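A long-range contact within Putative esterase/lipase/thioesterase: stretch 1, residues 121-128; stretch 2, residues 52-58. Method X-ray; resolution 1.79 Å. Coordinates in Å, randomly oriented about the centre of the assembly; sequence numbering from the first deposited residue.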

# COMPACT_ATOMS: atom_id res chain seq x y z
N THR A 121 -5.47 5.44 11.55
CA THR A 121 -5.98 6.21 12.70
C THR A 121 -5.17 5.95 13.95
O THR A 121 -4.77 6.89 14.60
CB THR A 121 -7.47 5.95 12.96
OG1 THR A 121 -8.21 6.43 11.83
CG2 THR A 121 -7.96 6.68 14.22
N ALA A 122 -4.91 4.68 14.28
CA ALA A 122 -4.08 4.30 15.42
C ALA A 122 -2.63 4.77 15.29
O ALA A 122 -2.06 5.36 16.23
CB ALA A 122 -4.14 2.81 15.62
N ALA A 123 -2.03 4.56 14.13
CA ALA A 123 -0.67 5.04 13.93
C ALA A 123 -0.59 6.57 14.09
O ALA A 123 0.38 7.09 14.64
CB ALA A 123 -0.12 4.58 12.59
N ALA A 124 -1.62 7.29 13.62
CA ALA A 124 -1.70 8.76 13.68
C ALA A 124 -1.82 9.30 15.12
O ALA A 124 -1.56 10.47 15.35
CB ALA A 124 -2.84 9.26 12.86
N LYS A 125 -2.23 8.44 16.06
CA LYS A 125 -2.22 8.79 17.49
C LYS A 125 -0.82 8.64 18.08
O LYS A 125 -0.48 9.28 19.08
CB LYS A 125 -3.19 7.90 18.25
CG LYS A 125 -4.61 8.18 17.80
CD LYS A 125 -5.66 7.43 18.56
CE LYS A 125 -7.03 7.78 17.97
NZ LYS A 125 -8.06 6.86 18.44
N GLU A 126 -0.00 7.79 17.48
CA GLU A 126 1.34 7.53 18.01
C GLU A 126 2.36 8.57 17.58
O GLU A 126 3.27 8.93 18.35
CB GLU A 126 1.80 6.16 17.55
CG GLU A 126 0.98 5.06 18.03
CD GLU A 126 1.09 4.91 19.51
OE1 GLU A 126 2.21 5.03 20.03
OE2 GLU A 126 0.07 4.67 20.16
N ILE A 127 2.19 9.05 16.37
CA ILE A 127 3.09 9.97 15.76
C ILE A 127 2.38 11.28 15.40
O ILE A 127 1.33 11.29 14.73
CB ILE A 127 3.72 9.35 14.49
CG1 ILE A 127 4.35 7.99 14.78
CG2 ILE A 127 4.73 10.29 13.88
CD1 ILE A 127 5.56 8.05 15.69
N ASP A 128 2.99 12.38 15.80
CA ASP A 128 2.48 13.66 15.46
C ASP A 128 3.07 14.09 14.11
O ASP A 128 4.10 13.58 13.68
CB ASP A 128 2.88 14.68 16.53
CG ASP A 128 2.27 14.39 17.89
OD1 ASP A 128 1.36 13.56 17.99
OD2 ASP A 128 2.70 15.04 18.86
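Stretch 2 52-58: KFDLFLP

Stretch 2 is an extended segment, a β-strand from Lys52 to Phe56 that leads into Leu57 and Pro58, and it lies alongside the end of a helix that enters stretch 1 from earlier in the chain. The two elements run in roughly the same direction: their axes cross at -31° and approach to 10.1 Å, a spacing that leaves room for one layer of side chains between the backbones. The nearest CA atoms are those of Ala123 and Leu55, 7.7 Å apart; farther along, the CA atoms of Ile127 and Leu57 are 9.3 Å apart. In stretch 1, Ile127 N still donates to Ala123 O at 3.2 Å, although Ile127 itself has left helical geometry, with phi/psi of -120/131.

No hydrogen bond joins the stretches, and the contact, 252 Å² summed over both sides, rests on side-chain packing. The alternation of the strand selects its members: Phe53 and Leu55 point their CA-to-CB bonds toward the helix, whereas Asp54 and Phe56 are out of reach. Phe53, with chi1 at 68° (p), gives the largest covered area. Its ring meets the small methyls of two successive alanines: Phe53 CE1 lies 4.0 Å from Ala122 CB and Phe53 CE2 4.0 Å from Ala123 CB. Near the plane of the ring, at its edge, Glu126 CG stands 4.4 Å from Phe53 CZ. Glu126 contributes through its aliphatic part, its CB also lying 3.8 Å from Leu55 CD2, while its OE1 is hydrogen-bonded elsewhere in the structure. Leu55 CD1 is 4.1 Å from Ile127 CG1. Ile127, m at both chi1 and chi2, then extends the apolar row beyond the strand: its CD1 is 3.9 Å from Leu57 CD2, for although Leu57 starts out sideways, the end of its side chain comes nearer.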

# COMPACT_ATOMS: atom_id res chain seq x y z
N LYS A 52 -2.86 -5.67 13.61
CA LYS A 52 -1.63 -5.22 14.19
C LYS A 52 -0.84 -4.41 13.19
O LYS A 52 -1.04 -4.60 11.99
CB LYS A 52 -0.75 -6.42 14.49
CG LYS A 52 -1.36 -7.54 15.30
CD LYS A 52 -1.45 -7.22 16.73
CE LYS A 52 -1.98 -8.46 17.47
NZ LYS A 52 -2.35 -8.19 18.87
N PHE A 53 0.03 -3.54 13.70
CA PHE A 53 0.98 -2.80 12.90
C PHE A 53 2.31 -2.69 13.60
O PHE A 53 2.40 -2.76 14.83
CB PHE A 53 0.48 -1.41 12.49
CG PHE A 53 0.33 -0.42 13.62
CD1 PHE A 53 -0.79 -0.43 14.44
CD2 PHE A 53 1.26 0.59 13.80
CE1 PHE A 53 -0.92 0.48 15.48
CE2 PHE A 53 1.12 1.54 14.81
CZ PHE A 53 0.00 1.49 15.64
N ASP A 54 3.35 -2.56 12.78
CA ASP A 54 4.68 -2.33 13.25
C ASP A 54 4.94 -0.82 13.09
O ASP A 54 4.48 -0.17 12.13
CB ASP A 54 5.70 -3.15 12.49
CG ASP A 54 5.62 -4.67 12.79
OD1 ASP A 54 5.02 -5.13 13.79
OD2 ASP A 54 6.17 -5.42 11.97
N LEU A 55 5.62 -0.26 14.07
CA LEU A 55 6.00 1.14 14.08
C LEU A 55 7.51 1.25 14.27
O LEU A 55 8.07 0.84 15.31
CB LEU A 55 5.25 1.89 15.16
CG LEU A 55 5.44 3.40 15.21
CD1 LEU A 55 5.00 4.09 13.90
CD2 LEU A 55 4.61 3.93 16.37
N PHE A 56 8.14 1.77 13.24
CA PHE A 56 9.57 1.98 13.20
C PHE A 56 9.86 3.46 13.42
O PHE A 56 9.42 4.32 12.64
CB PHE A 56 10.19 1.46 11.90
CG PHE A 56 9.84 0.02 11.64
CD1 PHE A 56 10.33 -0.97 12.46
CD2 PHE A 56 8.95 -0.32 10.63
CE1 PHE A 56 9.95 -2.28 12.28
CE2 PHE A 56 8.58 -1.65 10.45
CZ PHE A 56 9.09 -2.61 11.26
N LEU A 57 10.66 3.74 14.44
CA LEU A 57 10.97 5.11 14.84
C LEU A 57 12.33 5.51 14.36
O LEU A 57 13.25 4.67 14.42
CB LEU A 57 10.98 5.20 16.36
CG LEU A 57 9.68 4.76 17.02
CD1 LEU A 57 9.81 4.69 18.50
CD2 LEU A 57 8.52 5.65 16.63
N PRO A 58 12.48 6.79 13.93
CA PRO A 58 13.77 7.31 13.53
C PRO A 58 14.54 7.63 14.79
O PRO A 58 14.01 7.53 15.88
CB PRO A 58 13.42 8.62 12.78
CG PRO A 58 12.20 9.09 13.42
CD PRO A 58 11.44 7.84 13.87